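PDB 5N9X: adenylation domain, which belongs to the ANL superfamily of AMP-binding enzymes and has adenosine-5'-triphosphate and threonine bound. Local coordinates for residues Ala263-Val268 against Arg294-Arg299; Thr321-Arg324 against Asp328-Ala331. All coordinates share one frame; numbering follows the deposited sequence.

Contact 1. Residues Ala263-Val268 against Arg294-Arg299; sequences ALTTAV and RPWAKR
Thr265 reaches across to Pro295 and Trp296, and its two branches do different work. The methyl CG2 lies anti to the backbone N and extends to the neighbouring helix. CG2 of Thr265 stands 4.2 Å from CB of Pro295. The backbone N of Trp296 is also close to this methyl. The hydroxyl sits beside the backbone N of Thr265 and is hydrogen-bonded to the carbonyl oxygen of Phe261, one turn earlier in its own helix. OG1 of Thr265 comes 3.6 Å from CE3 of Trp296, but as a van der Waals neighbour of the ring. The two side chains meet at a slant.

Helices 258-271 and 290-300 are the helices of two consecutive beta-alpha-beta crossovers, which link the parallel strands 253-256, 280-284 and 306-310. The axes of the two short segments are 10.0 Å apart at closest approach and run at 40° to each other. The indole reaches into the space between the helices. With CG of Trp296 anti to its backbone N (chi1 -172°), the six-membered ring is carried toward the other helix.

One turn after Thr265, Val268 adds an apolar touch. CG2 of Val268 lies 4.3 Å from CZ3 of Trp296 and approaches the ring obliquely. Leu275, in the loop after helix 258-271, touches both Val268 and Trp296. The rings of Phe261 and Phe300 also meet the indole.

Contact 2. Residues Thr321-Arg324 against Asp328-Ala331; sequences TFHR and DDLA
A histidine-carboxylate hydrogen bond ties strand 321-324 to the loop that follows it. His323 and Asp329 are the partners, and their side chains come from opposite directions. NE2 of His323 donates to OD2 of Asp329 at 3.0 Å, with an N-H...O angle of 154°, so the bond is moderately bent. The carboxylate sits at the edge of the imidazole. Its CG is in the ring plane, while OD2 is tilted 17° out of it. The fit is less regular on the aspartate side. NE2 meets OD2 from above the carboxylate plane, and the two flat groups are turned 61° apart. The other oxygen, OD1 of Asp329, is 3.6 Å from NE2 of His323.

CG of His323 is anti to the backbone N, which sends the ring out from the strand toward the loop. OD2 of Asp329 also accepts a hydrogen bond from the backbone N of Thr326. This oxygen therefore has two donors, His323 in the strand and the backbone of Thr326 within the loop. Val336 of the next strand touches both side chains, and Asp415 lies against His323. The side chain of His323 is about 8 Å from the bound ATP, too far for direct contact. Strands 321-324 and 336-340 are consecutive and pair antiparallel, so the bond braces the long connection of a beta hairpin.

In the fold
From the N terminus, contact 1 comes first. It closes a loop from helix 258-271 through strand 280-284 to helix 290-300. The chain then passes through strand 306-310 and enters strand 321-324. Contact 2 closes a much shorter loop there, before strand 336-340. The two contacts follow in series and neither nests nor crosses. Strands 280-284, 306-310, 321-324 and 336-340 are successive neighbours in one mixed sheet. The centres of contact 1 and contact 2 are about 17 Å apart. They are joined where Leu330 packs on helix 290-300, with CD1 of Leu330 3.7 Å from CB of Ala297. The loop of contact 2 thus rests on the second helix of contact 1.

Contact 1. Residues Ala263-Val268 against Arg294-Arg299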
loop_
_atom_site.group_PDB
_atom_site.type_symbol
_atom_site.label_atom_id
_atom_site.label_comp_id
_atom_site.label_asym_id
_atom_site.label_seq_id
_atom_site.Cartn_x
_atom_site.Cartn_y
_atom_site.Cartn_z
ATOM N N ALA A 263 12.755 8.219 -6.686
ATOM C CA ALA A 263 13.001 8.141 -8.115
ATOM C C ALA A 263 12.218 9.220 -8.898
ATOM O O ALA A 263 12.701 9.750 -9.900
ATOM C CB ALA A 263 12.650 6.764 -8.609
ATOM N N LEU A 264 11.006 9.529 -8.446
ATOM C CA LEU A 264 10.240 10.599 -9.042
ATOM C C LEU A 264 10.985 11.943 -8.912
ATOM O O LEU A 264 11.094 12.730 -9.862
ATOM C CB LEU A 264 8.867 10.678 -8.382
ATOM C CG LEU A 264 7.957 11.780 -8.922
ATOM C CD1 LEU A 264 7.907 11.698 -10.443
ATOM C CD2 LEU A 264 6.561 11.666 -8.328
ATOM N N THR A 265 11.488 12.192 -7.718
ATOM C CA THR A 265 12.185 13.423 -7.416
ATOM C C THR A 265 13.418 13.629 -8.275
ATOM O O THR A 265 13.706 14.754 -8.686
ATOM C CB THR A 265 12.583 13.456 -5.941
ATOM O OG1 THR A 265 11.400 13.286 -5.153
ATOM C CG2 THR A 265 13.265 14.776 -5.590
ATOM N N THR A 266 14.146 12.545 -8.528
ATOM C CA THR A 266 15.332 12.612 -9.350
ATOM C C THR A 266 14.956 13.130 -10.721
ATOM O O THR A 266 15.601 14.031 -11.262
ATOM C CB THR A 266 16.002 11.243 -9.478
ATOM O OG1 THR A 266 16.359 10.761 -8.175
ATOM C CG2 THR A 266 17.240 11.334 -10.353
ATOM N N ALA A 267 13.880 12.561 -11.249
ATOM C CA ALA A 267 13.367 12.886 -12.565
ATOM C C ALA A 267 12.813 14.319 -12.652
ATOM O O ALA A 267 13.069 15.029 -13.618
ATOM C CB ALA A 267 12.301 11.875 -12.950
ATOM N N VAL A 268 12.039 14.732 -11.655
ATOM C CA VAL A 268 11.513 16.095 -11.618
ATOM C C VAL A 268 12.657 17.115 -11.571
ATOM O O VAL A 268 12.680 18.085 -12.329
ATOM C CB VAL A 268 10.564 16.298 -10.398
ATOM C CG1 VAL A 268 10.315 17.778 -10.141
ATOM C CG2 VAL A 268 9.248 15.548 -10.594
ATOM N N ARG A 294 14.611 15.799 1.542
ATOM C CA ARG A 294 15.376 17.056 1.450
ATOM C C ARG A 294 15.472 17.631 0.018
ATOM O O ARG A 294 15.208 18.820 -0.180
ATOM C CB ARG A 294 16.798 16.882 2.035
ATOM C CG ARG A 294 16.864 16.445 3.511
ATOM C CD ARG A 294 18.264 16.615 4.109
ATOM N NE ARG A 294 18.709 15.430 4.853
ATOM C CZ ARG A 294 18.669 15.291 6.175
ATOM N NH1 ARG A 294 18.202 16.271 6.935
ATOM N NH2 ARG A 294 19.091 14.162 6.736
ATOM N N PRO A 295 15.836 16.805 -0.987
ATOM C CA PRO A 295 15.961 17.410 -2.323
ATOM C C PRO A 295 14.655 18.006 -2.824
ATOM O O PRO A 295 14.658 19.099 -3.389
ATOM C CB PRO A 295 16.382 16.238 -3.215
ATOM C CG PRO A 295 16.884 15.198 -2.298
ATOM C CD PRO A 295 16.159 15.367 -1.004
ATOM N N TRP A 296 13.548 17.297 -2.617
ATOM C CA TRP A 296 12.238 17.873 -2.906
ATOM C C TRP A 296 12.044 19.213 -2.209
ATOM O O TRP A 296 11.666 20.196 -2.840
ATOM C CB TRP A 296 11.124 16.935 -2.479
ATOM C CG TRP A 296 9.762 17.375 -2.928
ATOM C CD1 TRP A 296 8.878 18.140 -2.235
ATOM C CD2 TRP A 296 9.132 17.059 -4.172
ATOM N NE1 TRP A 296 7.732 18.326 -2.973
ATOM C CE2 TRP A 296 7.867 17.673 -4.168
ATOM C CE3 TRP A 296 9.515 16.310 -5.283
ATOM C CZ2 TRP A 296 6.980 17.560 -5.236
ATOM C CZ3 TRP A 296 8.642 16.207 -6.347
ATOM C CH2 TRP A 296 7.385 16.830 -6.317
ATOM N N ALA A 297 12.307 19.241 -0.905
ATOM C CA ALA A 297 11.943 20.384 -0.087
ATOM C C ALA A 297 12.732 21.650 -0.448
ATOM O O ALA A 297 12.230 22.758 -0.300
ATOM C CB ALA A 297 12.114 20.048 1.387
ATOM N N LYS A 298 13.945 21.510 -0.947
ATOM C CA LYS A 298 14.646 22.712 -1.353
ATOM C C LYS A 298 14.049 23.339 -2.616
ATOM O O LYS A 298 14.109 24.562 -2.779
ATOM C CB LYS A 298 16.137 22.445 -1.557
ATOM C CG LYS A 298 16.962 23.569 -0.972
ATOM C CD LYS A 298 17.992 24.095 -1.955
ATOM C CE LYS A 298 19.192 24.697 -1.228
ATOM N NZ LYS A 298 20.249 25.103 -2.207
ATOM N N ARG A 299 13.472 22.516 -3.497
ATOM C CA ARG A 299 12.892 23.032 -4.744
ATOM C C ARG A 299 11.531 23.665 -4.581
ATOM O O ARG A 299 11.280 24.747 -5.110
ATOM C CB ARG A 299 12.780 21.948 -5.815
ATOM C CG ARG A 299 13.749 22.187 -6.940
ATOM C CD ARG A 299 13.253 23.301 -7.865
ATOM N NE ARG A 299 12.106 22.971 -8.718
ATOM C CZ ARG A 299 11.023 23.737 -8.873
ATOM N NH1 ARG A 299 10.881 24.846 -8.165
ATOM N NH2 ARG A 299 10.049 23.376 -9.696
#

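Contact 2. Residues Thr321-Arg324 against Asp328-Ala331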
loop_
_atom_site.group_PDB
_atom_site.type_symbol
_atom_site.label_atom_id
_atom_site.label_comp_id
_atom_site.label_asym_id
_atom_site.label_seq_id
_atom_site.Cartn_x
_atom_site.Cartn_y
_atom_site.Cartn_z
ATOM N N THR A 321 -2.167 6.531 10.507
ATOM C CA THR A 321 -1.667 7.782 11.092
ATOM C C THR A 321 -1.561 8.882 10.046
ATOM O O THR A 321 -1.766 8.639 8.857
ATOM C CB THR A 321 -0.272 7.626 11.771
ATOM O OG1 THR A 321 0.760 7.594 10.783
ATOM C CG2 THR A 321 -0.196 6.369 12.615
ATOM N N PHE A 322 -1.204 10.079 10.510
ATOM C CA PHE A 322 -1.089 11.284 9.691
ATOM C C PHE A 322 -0.026 12.188 10.304
ATOM O O PHE A 322 -0.027 12.479 11.511
ATOM C CB PHE A 322 -2.447 12.010 9.602
ATOM C CG PHE A 322 -2.431 13.326 8.825
ATOM C CD1 PHE A 322 -1.902 14.499 9.386
ATOM C CD2 PHE A 322 -3.026 13.401 7.560
ATOM C CE1 PHE A 322 -1.920 15.725 8.673
ATOM C CE2 PHE A 322 -3.067 14.612 6.845
ATOM C CZ PHE A 322 -2.506 15.784 7.404
ATOM N N HIS A 323 0.885 12.644 9.465
ATOM C CA HIS A 323 1.851 13.619 9.901
ATOM C C HIS A 323 2.239 14.507 8.738
ATOM O O HIS A 323 2.836 14.034 7.760
ATOM C CB HIS A 323 3.097 12.959 10.479
ATOM C CG HIS A 323 4.146 13.943 10.886
ATOM N ND1 HIS A 323 3.982 14.813 11.947
ATOM C CD2 HIS A 323 5.363 14.216 10.361
ATOM C CE1 HIS A 323 5.068 15.555 12.071
ATOM N NE2 HIS A 323 5.916 15.218 11.118
ATOM N N ARG A 324 1.913 15.796 8.856
ATOM C CA ARG A 324 2.377 16.771 7.888
ATOM C C ARG A 324 3.866 17.097 8.137
ATOM O O ARG A 324 4.262 17.482 9.248
ATOM C CB ARG A 324 1.513 18.039 7.934
ATOM C CG ARG A 324 2.070 19.138 7.055
ATOM C CD ARG A 324 1.126 20.297 6.797
ATOM N NE ARG A 324 1.825 21.545 7.095
ATOM C CZ ARG A 324 2.607 22.186 6.231
ATOM N NH1 ARG A 324 2.803 21.693 5.017
ATOM N NH2 ARG A 324 3.217 23.305 6.588
ATOM N N ASP A 328 11.528 21.005 10.824
ATOM C CA ASP A 328 12.166 20.269 11.924
ATOM C C ASP A 328 12.464 18.806 11.582
ATOM O O ASP A 328 13.516 18.266 11.964
ATOM C CB ASP A 328 11.294 20.312 13.187
ATOM C CG ASP A 328 11.577 21.524 14.059
ATOM O OD1 ASP A 328 11.927 22.600 13.513
ATOM O OD2 ASP A 328 11.458 21.389 15.302
ATOM N N ASP A 329 11.546 18.164 10.861
ATOM C CA ASP A 329 11.726 16.757 10.492
ATOM C C ASP A 329 12.929 16.546 9.572
ATOM O O ASP A 329 13.426 15.431 9.448
ATOM C CB ASP A 329 10.460 16.201 9.822
ATOM C CG ASP A 329 9.198 16.513 10.599
ATOM O OD1 ASP A 329 9.208 16.391 11.845
ATOM O OD2 ASP A 329 8.189 16.875 9.960
ATOM N N LEU A 330 13.400 17.613 8.934
ATOM C CA LEU A 330 14.576 17.511 8.070
ATOM C C LEU A 330 15.882 17.816 8.795
ATOM O O LEU A 330 16.960 17.724 8.200
ATOM C CB LEU A 330 14.452 18.442 6.870
ATOM C CG LEU A 330 13.169 18.387 6.044
ATOM C CD1 LEU A 330 13.346 19.215 4.791
ATOM C CD2 LEU A 330 12.799 16.951 5.695
ATOM N N ALA A 331 15.808 18.172 10.074
ATOM C CA ALA A 331 17.032 18.452 10.818
ATOM C C ALA A 331 17.615 17.159 11.345
ATOM O O ALA A 331 18.806 16.882 11.158
ATOM C CB ALA A 331 16.777 19.411 11.944
#